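Local coordinates for hypothetical protein (PDB 2HIY), which is of unknown function and belongs to the conserved bacterial DUF1697 family, its chain forming two four-stranded antiparallel sheets and four copies making up the assembly, at residues A8-G13 with D175-M180; E26-L31 with G46-T51; E40-S45 with A171-K176. One frame throughout, in Å; residues are numbered along the deposited sequence. Where two conformers were deposited one is given.

Contact 1: A8-G13 with D175-M180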
loop_
_atom_site.group_PDB
_atom_site.type_symbol
_atom_site.label_atom_id
_atom_site.label_comp_id
_atom_site.label_asym_id
_atom_site.label_seq_id
_atom_site.Cartn_x
_atom_site.Cartn_y
_atom_site.Cartn_z
ATOM N N ALA D 8 16.948 -21.222 19.827
ATOM C CA ALA D 8 16.095 -20.354 19.030
ATOM C C ALA D 8 16.736 -20.254 17.655
ATOM O O ALA D 8 17.939 -19.987 17.519
ATOM C CB ALA D 8 15.985 -18.938 19.657
ATOM N N LEU D 9 15.906 -20.468 16.651
ATOM C CA LEU D 9 16.262 -20.361 15.250
ATOM C C LEU D 9 15.452 -19.211 14.671
ATOM O O LEU D 9 14.223 -19.291 14.615
ATOM C CB LEU D 9 15.865 -21.677 14.571
ATOM C CG LEU D 9 15.997 -21.745 13.044
ATOM C CD1 LEU D 9 17.431 -21.481 12.566
ATOM C CD2 LEU D 9 15.511 -23.151 12.577
ATOM N N LEU D 10 16.133 -18.142 14.275
ATOM C CA LEU D 10 15.467 -16.922 13.804
ATOM C C LEU D 10 15.832 -16.692 12.362
ATOM O O LEU D 10 17.004 -16.782 11.998
ATOM C CB LEU D 10 15.904 -15.707 14.647
ATOM C CG LEU D 10 15.881 -15.921 16.160
ATOM C CD1 LEU D 10 16.401 -14.609 16.778
ATOM C CD2 LEU D 10 14.506 -16.283 16.685
ATOM N N VAL D 11 14.840 -16.402 11.538
ATOM C CA VAL D 11 15.113 -16.149 10.128
ATOM C C VAL D 11 14.514 -14.804 9.726
ATOM O O VAL D 11 13.565 -14.328 10.318
ATOM C CB VAL D 11 14.621 -17.297 9.223
ATOM C CG1 VAL D 11 15.307 -18.630 9.582
ATOM C CG2 VAL D 11 13.133 -17.454 9.319
ATOM N N ARG D 12 15.115 -14.179 8.725
ATOM C CA ARG D 12 14.601 -12.914 8.221
ATOM C C ARG D 12 13.934 -13.109 6.875
ATOM O O ARG D 12 14.216 -14.088 6.156
ATOM C CB ARG D 12 15.762 -11.923 8.049
ATOM C CG ARG D 12 16.748 -12.361 6.977
ATOM C CD ARG D 12 17.342 -11.257 6.082
ATOM N NE ARG D 12 16.564 -10.033 5.980
ATOM C CZ ARG D 12 15.871 -9.634 4.909
ATOM N NH1 ARG D 12 15.229 -8.475 4.960
ATOM N NH2 ARG D 12 15.824 -10.361 3.809
ATOM N N GLY D 13 13.070 -12.169 6.537
ATOM C CA GLY D 13 12.557 -12.033 5.197
ATOM C C GLY D 13 11.413 -12.939 4.797
ATOM O O GLY D 13 11.048 -12.956 3.628
ATOM N N ASP D 175 12.293 -10.140 24.125
ATOM C CA ASP D 175 11.833 -10.705 25.398
ATOM C C ASP D 175 11.138 -12.043 25.187
ATOM O O ASP D 175 11.441 -13.031 25.877
ATOM C CB ASP D 175 10.909 -9.732 26.135
ATOM C CG ASP D 175 11.653 -8.549 26.708
ATOM O OD1 ASP D 175 12.881 -8.649 26.883
ATOM O OD2 ASP D 175 10.999 -7.529 26.991
ATOM N N LYS D 176 10.215 -12.073 24.233
ATOM C CA LYS D 176 9.440 -13.309 23.967
ATOM C C LYS D 176 10.368 -14.471 23.596
ATOM O O LYS D 176 10.136 -15.607 24.027
ATOM C CB LYS D 176 8.399 -13.071 22.878
ATOM C CG LYS D 176 7.566 -14.329 22.553
ATOM C CD LYS D 176 6.754 -14.761 23.760
ATOM C CE LYS D 176 5.906 -15.990 23.440
ATOM N NZ LYS D 176 5.196 -16.509 24.640
ATOM N N ILE D 177 11.394 -14.217 22.785
ATOM C CA ILE D 177 12.410 -15.222 22.476
ATOM C C ILE D 177 13.013 -15.792 23.759
ATOM O O ILE D 177 13.118 -16.997 23.907
ATOM C CB ILE D 177 13.488 -14.666 21.492
ATOM C CG1 ILE D 177 12.875 -14.510 20.102
ATOM C CG2 ILE D 177 14.753 -15.562 21.441
ATOM C CD1 ILE D 177 13.589 -13.496 19.192
ATOM N N GLY D 178 13.372 -14.943 24.705
ATOM C CA GLY D 178 13.923 -15.436 25.948
ATOM C C GLY D 178 12.906 -16.274 26.714
ATOM O O GLY D 178 13.256 -17.297 27.283
ATOM N N GLN D 179 11.642 -15.858 26.697
ATOM C CA GLN D 179 10.592 -16.592 27.418
ATOM C C GLN D 179 10.376 -17.957 26.768
ATOM O O GLN D 179 10.207 -18.983 27.453
ATOM C CB GLN D 179 9.307 -15.778 27.418
ATOM C CG GLN D 179 9.382 -14.581 28.368
ATOM C CD GLN D 179 8.321 -13.517 28.105
ATOM O OE1 GLN D 179 7.336 -13.751 27.390
ATOM N NE2 GLN D 179 8.518 -12.338 28.690
HETATM N N MSE D 180 10.389 -17.991 25.440
HETATM C CA MSE D 180 10.174 -19.256 24.722
HETATM C C MSE D 180 11.338 -20.220 24.916
HETATM O O MSE D 180 11.132 -21.446 24.887
HETATM C CB MSE D 180 9.924 -19.014 23.233
HETATM C CG MSE D 180 8.600 -18.326 22.888
HETATM SE SE MSE D 180 7.078 -19.489 23.096
HETATM C CE MSE D 180 7.326 -20.507 21.449
#

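Contact 2: E26-L31 with G46-T51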
loop_
_atom_site.group_PDB
_atom_site.type_symbol
_atom_site.label_atom_id
_atom_site.label_comp_id
_atom_site.label_asym_id
_atom_site.label_seq_id
_atom_site.Cartn_x
_atom_site.Cartn_y
_atom_site.Cartn_z
ATOM N N GLU D 26 3.826 -26.639 8.887
ATOM C CA GLU D 26 4.629 -27.455 7.972
ATOM C C GLU D 26 6.089 -27.441 8.390
ATOM O O GLU D 26 6.732 -28.496 8.453
ATOM C CB GLU D 26 4.484 -26.976 6.527
ATOM C CG GLU D 26 3.094 -27.232 5.983
ATOM C CD GLU D 26 2.826 -26.653 4.613
ATOM O OE1 GLU D 26 3.733 -26.077 3.977
ATOM O OE2 GLU D 26 1.656 -26.767 4.177
ATOM N N LEU D 27 6.625 -26.257 8.658
ATOM C CA LEU D 27 8.005 -26.157 9.102
ATOM C C LEU D 27 8.234 -26.966 10.399
ATOM O O LEU D 27 9.258 -27.653 10.523
ATOM C CB LEU D 27 8.385 -24.683 9.316
ATOM C CG LEU D 27 9.853 -24.454 9.684
ATOM C CD1 LEU D 27 10.793 -24.987 8.604
ATOM C CD2 LEU D 27 10.128 -22.985 9.945
ATOM N N ARG D 28 7.344 -26.858 11.384
ATOM C CA ARG D 28 7.503 -27.622 12.615
ATOM C C ARG D 28 7.569 -29.116 12.318
ATOM O O ARG D 28 8.424 -29.811 12.869
ATOM C CB ARG D 28 6.399 -27.296 13.646
ATOM C CG ARG D 28 6.399 -25.841 14.065
ATOM C CD ARG D 28 5.532 -25.647 15.330
ATOM N NE ARG D 28 4.153 -26.078 15.112
ATOM C CZ ARG D 28 3.142 -25.292 14.740
ATOM N NH1 ARG D 28 3.325 -23.994 14.533
ATOM N NH2 ARG D 28 1.947 -25.824 14.560
ATOM N N GLN D 29 6.692 -29.606 11.447
ATOM C CA GLN D 29 6.706 -31.034 11.086
ATOM C C GLN D 29 7.998 -31.403 10.364
ATOM O O GLN D 29 8.605 -32.454 10.642
ATOM C CB GLN D 29 5.474 -31.403 10.226
ATOM C CG GLN D 29 5.530 -32.812 9.584
ATOM C CD GLN D 29 5.268 -33.908 10.581
ATOM O OE1 GLN D 29 4.112 -34.247 10.846
ATOM N NE2 GLN D 29 6.338 -34.491 11.139
ATOM N N GLU D 30 8.402 -30.573 9.409
ATOM C CA GLU D 30 9.626 -30.841 8.654
ATOM C C GLU D 30 10.881 -30.853 9.540
ATOM O O GLU D 30 11.744 -31.727 9.402
ATOM C CB GLU D 30 9.762 -29.784 7.570
ATOM C CG GLU D 30 8.720 -29.953 6.475
ATOM C CD GLU D 30 8.371 -28.685 5.730
ATOM O OE1 GLU D 30 8.969 -27.605 5.962
ATOM O OE2 GLU D 30 7.439 -28.792 4.895
ATOM N N LEU D 31 10.971 -29.906 10.473
ATOM C CA LEU D 31 12.128 -29.900 11.388
ATOM C C LEU D 31 12.088 -31.075 12.357
ATOM O O LEU D 31 13.125 -31.582 12.774
ATOM C CB LEU D 31 12.205 -28.579 12.161
ATOM C CG LEU D 31 12.495 -27.366 11.268
ATOM C CD1 LEU D 31 12.464 -26.089 12.123
ATOM C CD2 LEU D 31 13.844 -27.508 10.549
ATOM N N GLY D 46 9.235 -16.005 11.672
ATOM C CA GLY D 46 10.377 -16.906 11.635
ATOM C C GLY D 46 11.107 -16.978 12.962
ATOM O O GLY D 46 12.287 -16.618 13.055
ATOM N N ASN D 47 10.419 -17.500 13.983
ATOM C CA ASN D 47 10.963 -17.649 15.328
ATOM C C ASN D 47 10.635 -19.064 15.732
ATOM O O ASN D 47 9.466 -19.361 16.065
ATOM C CB ASN D 47 10.293 -16.663 16.300
ATOM C CG ASN D 47 10.389 -15.245 15.822
ATOM O OD1 ASN D 47 11.486 -14.683 15.784
ATOM N ND2 ASN D 47 9.270 -14.667 15.404
ATOM N N ILE D 48 11.635 -19.934 15.649
ATOM C CA ILE D 48 11.487 -21.363 15.898
ATOM C C ILE D 48 12.309 -21.753 17.101
ATOM O O ILE D 48 13.415 -21.225 17.302
ATOM C CB ILE D 48 11.969 -22.191 14.652
ATOM C CG1 ILE D 48 10.968 -22.022 13.519
ATOM C CG2 ILE D 48 12.125 -23.690 14.982
ATOM C CD1 ILE D 48 9.734 -22.968 13.639
ATOM N N PHE D 49 11.789 -22.675 17.910
ATOM C CA PHE D 49 12.486 -23.163 19.064
ATOM C C PHE D 49 12.494 -24.672 19.019
ATOM O O PHE D 49 11.492 -25.295 18.630
ATOM C CB PHE D 49 11.809 -22.649 20.354
ATOM C CG PHE D 49 11.647 -21.171 20.346
ATOM C CD1 PHE D 49 12.659 -20.335 20.845
ATOM C CD2 PHE D 49 10.568 -20.602 19.683
ATOM C CE1 PHE D 49 12.536 -18.939 20.746
ATOM C CE2 PHE D 49 10.436 -19.214 19.565
ATOM C CZ PHE D 49 11.447 -18.377 20.099
ATOM N N PHE D 50 13.624 -25.247 19.389
ATOM C CA PHE D 50 13.730 -26.703 19.370
ATOM C C PHE D 50 14.778 -27.149 20.372
ATOM O O PHE D 50 15.585 -26.332 20.835
ATOM C CB PHE D 50 14.060 -27.216 17.957
ATOM C CG PHE D 50 15.432 -26.845 17.475
ATOM C CD1 PHE D 50 16.546 -27.656 17.739
ATOM C CD2 PHE D 50 15.612 -25.692 16.710
ATOM C CE1 PHE D 50 17.832 -27.306 17.295
ATOM C CE2 PHE D 50 16.885 -25.344 16.266
ATOM C CZ PHE D 50 17.999 -26.157 16.539
ATOM N N THR D 51 14.790 -28.443 20.663
ATOM C CA THR D 51 15.755 -29.004 21.562
ATOM C C THR D 51 16.587 -30.014 20.797
ATOM O O THR D 51 16.076 -30.747 19.946
ATOM C CB THR D 51 15.044 -29.662 22.754
ATOM O OG1 THR D 51 14.262 -28.660 23.405
ATOM C CG2 THR D 51 16.038 -30.257 23.764
#

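Contact 3: E40-S45 with A171-K176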
loop_
_atom_site.group_PDB
_atom_site.type_symbol
_atom_site.label_atom_id
_atom_site.label_comp_id
_atom_site.label_asym_id
_atom_site.label_seq_id
_atom_site.Cartn_x
_atom_site.Cartn_y
_atom_site.Cartn_z
ATOM N N GLU D 40 8.694 -25.707 18.352
ATOM C CA GLU D 40 7.638 -24.727 18.573
ATOM C C GLU D 40 7.933 -23.484 17.744
ATOM O O GLU D 40 9.076 -23.261 17.334
ATOM C CB GLU D 40 7.568 -24.344 20.052
ATOM C CG GLU D 40 7.276 -25.535 20.955
ATOM C CD GLU D 40 7.199 -25.173 22.426
ATOM O OE1 GLU D 40 7.072 -23.969 22.748
ATOM O OE2 GLU D 40 7.243 -26.108 23.259
ATOM N N SER D 41 6.896 -22.703 17.464
ATOM C CA SER D 41 7.067 -21.439 16.733
ATOM C C SER D 41 6.337 -20.313 17.449
ATOM O O SER D 41 5.335 -20.544 18.161
ATOM C CB SER D 41 6.596 -21.566 15.271
ATOM O OG SER D 41 5.237 -21.938 15.175
ATOM N N TYR D 42 6.848 -19.103 17.277
ATOM C CA TYR D 42 6.206 -17.915 17.810
ATOM C C TYR D 42 5.871 -17.036 16.628
ATOM O O TYR D 42 6.760 -16.707 15.822
ATOM C CB TYR D 42 7.135 -17.183 18.781
ATOM C CG TYR D 42 6.584 -15.839 19.220
ATOM C CD1 TYR D 42 5.391 -15.750 19.942
ATOM C CD2 TYR D 42 7.236 -14.651 18.880
ATOM C CE1 TYR D 42 4.881 -14.493 20.340
ATOM C CE2 TYR D 42 6.735 -13.417 19.253
ATOM C CZ TYR D 42 5.559 -13.347 19.975
ATOM O OH TYR D 42 5.066 -12.112 20.354
ATOM N N ILE D 43 4.590 -16.693 16.517
ATOM C CA ILE D 43 4.059 -15.859 15.435
ATOM C C ILE D 43 4.502 -16.398 14.064
ATOM O O ILE D 43 4.638 -17.609 13.909
ATOM C CB ILE D 43 4.249 -14.289 15.672
ATOM C CG1 ILE D 43 5.727 -13.872 15.754
ATOM C CG2 ILE D 43 3.410 -13.839 16.897
ATOM C CD1 ILE D 43 5.967 -12.348 15.908
ATOM N N ASN D 44 4.711 -15.522 13.084
ATOM C CA ASN D 44 4.869 -15.980 11.700
ATOM C C ASN D 44 6.108 -15.407 11.018
ATOM O O ASN D 44 6.363 -15.709 9.838
ATOM C CB ASN D 44 3.585 -15.679 10.898
ATOM C CG ASN D 44 3.377 -16.639 9.727
ATOM O OD1 ASN D 44 3.732 -17.819 9.796
ATOM N ND2 ASN D 44 2.783 -16.133 8.641
ATOM N N SER D 45 6.902 -14.631 11.751
ATOM C CA SER D 45 8.048 -13.956 11.152
ATOM C C SER D 45 9.300 -14.803 11.117
ATOM O O SER D 45 10.324 -14.375 10.586
ATOM C CB SER D 45 8.384 -12.662 11.897
ATOM O OG SER D 45 8.728 -12.918 13.258
ATOM N N ALA D 171 12.243 -5.087 20.716
ATOM C CA ALA D 171 12.521 -5.470 22.075
ATOM C C ALA D 171 11.478 -6.383 22.679
ATOM O O ALA D 171 11.801 -7.226 23.502
ATOM C CB ALA D 171 12.691 -4.231 22.947
ATOM N N LYS D 172 10.217 -6.190 22.309
ATOM C CA LYS D 172 9.166 -7.051 22.838
ATOM C C LYS D 172 9.351 -8.494 22.355
ATOM O O LYS D 172 9.191 -9.445 23.142
ATOM C CB LYS D 172 7.790 -6.488 22.476
ATOM C CG LYS D 172 7.422 -5.282 23.326
ATOM C CD LYS D 172 5.964 -4.871 23.175
ATOM C CE LYS D 172 5.530 -3.942 24.312
ATOM N NZ LYS D 172 6.318 -2.685 24.362
ATOM N N THR D 173 9.727 -8.663 21.087
ATOM C CA THR D 173 9.981 -10.002 20.559
ATOM C C THR D 173 11.280 -10.607 21.100
ATOM O O THR D 173 11.359 -11.811 21.356
ATOM C CB THR D 173 9.943 -9.982 19.029
ATOM O OG1 THR D 173 8.697 -9.401 18.611
ATOM C CG2 THR D 173 10.093 -11.380 18.441
ATOM N N PHE D 174 12.299 -9.760 21.308
ATOM C CA PHE D 174 13.519 -10.196 21.992
ATOM C C PHE D 174 13.122 -10.828 23.342
ATOM O O PHE D 174 13.566 -11.930 23.665
ATOM C CB PHE D 174 14.423 -8.967 22.169
ATOM C CG PHE D 174 15.680 -9.202 22.948
ATOM C CD1 PHE D 174 16.880 -9.474 22.297
ATOM C CD2 PHE D 174 15.678 -9.060 24.335
ATOM C CE1 PHE D 174 18.051 -9.619 23.025
ATOM C CE2 PHE D 174 16.845 -9.213 25.050
ATOM C CZ PHE D 174 18.022 -9.493 24.400
ATOM N N ASP D 175 12.293 -10.140 24.125
ATOM C CA ASP D 175 11.833 -10.705 25.398
ATOM C C ASP D 175 11.138 -12.043 25.187
ATOM O O ASP D 175 11.441 -13.031 25.877
ATOM C CB ASP D 175 10.909 -9.732 26.135
ATOM C CG ASP D 175 11.653 -8.549 26.708
ATOM O OD1 ASP D 175 12.881 -8.649 26.883
ATOM O OD2 ASP D 175 10.999 -7.529 26.991
ATOM N N LYS D 176 10.215 -12.073 24.233
ATOM C CA LYS D 176 9.440 -13.309 23.967
ATOM C C LYS D 176 10.368 -14.471 23.596
ATOM O O LYS D 176 10.136 -15.607 24.027
ATOM C CB LYS D 176 8.399 -13.071 22.878
ATOM C CG LYS D 176 7.566 -14.329 22.553
ATOM C CD LYS D 176 6.754 -14.761 23.760
ATOM C CE LYS D 176 5.906 -15.990 23.440
ATOM N NZ LYS D 176 5.196 -16.509 24.640
HETATM O O HOH W 1 6.398 -9.837 20.043
#

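Contact 1: A8-G13 with D175-M180
I177, on the C-terminal helix 171-182, is the residue through which D175-M180 meets A8-G13, and it does so with both of its branches. All of the contact is apolar. At the CG1 branch, CD1 reaches the isobutyl end of L10, which comes to meet it tip to tip: I177 CD1 lies 3.9 Å from L10 CD2 and 3.9 Å from L10 CD1, so the one methyl faces the fork of the leucine. At the other branch, I177 CG2 sits 4.0 Å from A8 CB. The isoleucine's first torsion (chi1 -71°) sets CG1 beside the backbone N and turns CG2 anti to it, which spreads the two branches along the strand to two residues on the same side.

The three residues are buried, and neighbours complete their packing: F107 touches both L10 and I177, while T167 and R169 lie against L10 and I177 respectively. Backbone bonds pair A8 with L80 of strand 78-81 and L9 with I48 of strand 47-52.

This is helix-on-sheet packing: the last helix of the chain lies against one face of the N-terminal antiparallel sheet, on its inner strand 5-10, and the other antiparallel sheet, through strands 102-108 and 166-170, closes in on the same residues.

Contact 2: E26-L31 with G46-T51
I48 gives up the most surface here and faces two leucines of helix 24-34, one turn apart. Its CG1 branch serves the first of them: I48 CD1 is 3.7 Å from L27 CD2, and I48 CG1 follows at 3.8 Å from L27 CD2, the two side chains crossing at a slant. Its CG2 branch serves the second, tip to tip, with I48 CG2 3.7 Å from L31 CD1.

The leucines reach the isoleucine by different rotations. L31 has CG beside the backbone N (chi1 -66°), whereas L27 turns CG anti to it (chi1 -176°), and each thereby presents a single methyl to its own branch of I48. F66 of helix 56-70 touches both leucines, and V39 and S41 of strand 39-41 also touch I48.

R28 adds a looser contact through its aliphatic stem, with R28 CG 4.4 Å from I48 CD1. Its guanidinium group is engaged elsewhere, NH1 binding S41 OG and forming a salt bridge with E61 of the second subunit.

Helix and strand run nearly the same way, 27° apart, with their axes 10.4 Å from each other. No hydrogen bond joins the two segments, which implies that close methyl packing in a buried setting carries the contact, while the polar end of R28 binds S41 on strand 39-41 and E61 of the second subunit.

Contact 3: E40-S45 with A171-K176
The side chain of K176 lies across one face of the Y42 ring. K176 CG is centred over that face, 3.3 Å from the centroid of the Y42 ring and 8° off the ring normal, a CH-pi contact. The lysine owes its course over the ring to a bend at its second torsion (chi2 63°): beyond CG the chain carries on across the same face, bringing K176 CE to 3.5 Å from Y42 CD1. On the opposite face lies I43 CG2, offset toward the rim, so the ring is sandwiched between aliphatic groups.

T173 approaches from another direction, near the ring plane, with T173 CG2 4.0 Å from Y42 CE2 at the edge. Its hydroxyl takes a longer route to the same tyrosine: a water lies in the plane of the ring, 2.7 Å from Y42 OH, and donates a hydrogen bond to T173 OG1, also at 2.7 Å from the water oxygen. The backbone of Y42 is secured separately, its O accepting a bond from N47 ND2.

No direct hydrogen bond links the segments. The chemistry implies a partly buried contact in which the methylenes of a lysine, rather than its ammonium group, cover an aromatic face, while the phenol reaches T173, in the first turn of helix 171-182, through one bridging water.

Three contacts meet on one antiparallel sheet, in which strand 47-52 lies between 39-41 and 5-10. Contacts 1 and 3, their centres about 5 Å apart, use overlapping parts of helix 171-182, sharing D175 and K176; K176 serves contact 3 and its neighbour I177 contact 1. M180, on the contact 1 segment, sets its CE 3.7 Å from E40 OE1 of contact 3. Contact 2, with its centre about 11 Å from that of contact 1 and 13 Å from that of contact 3, brings helix 24-34 to the other face: I48 points to that helix, while F49 packs on M180 of helix 171-182. Backbone pairs stitch the strands together, L9 N to I48 O at 2.7 Å and F49 N to E40 O at 2.8 Å.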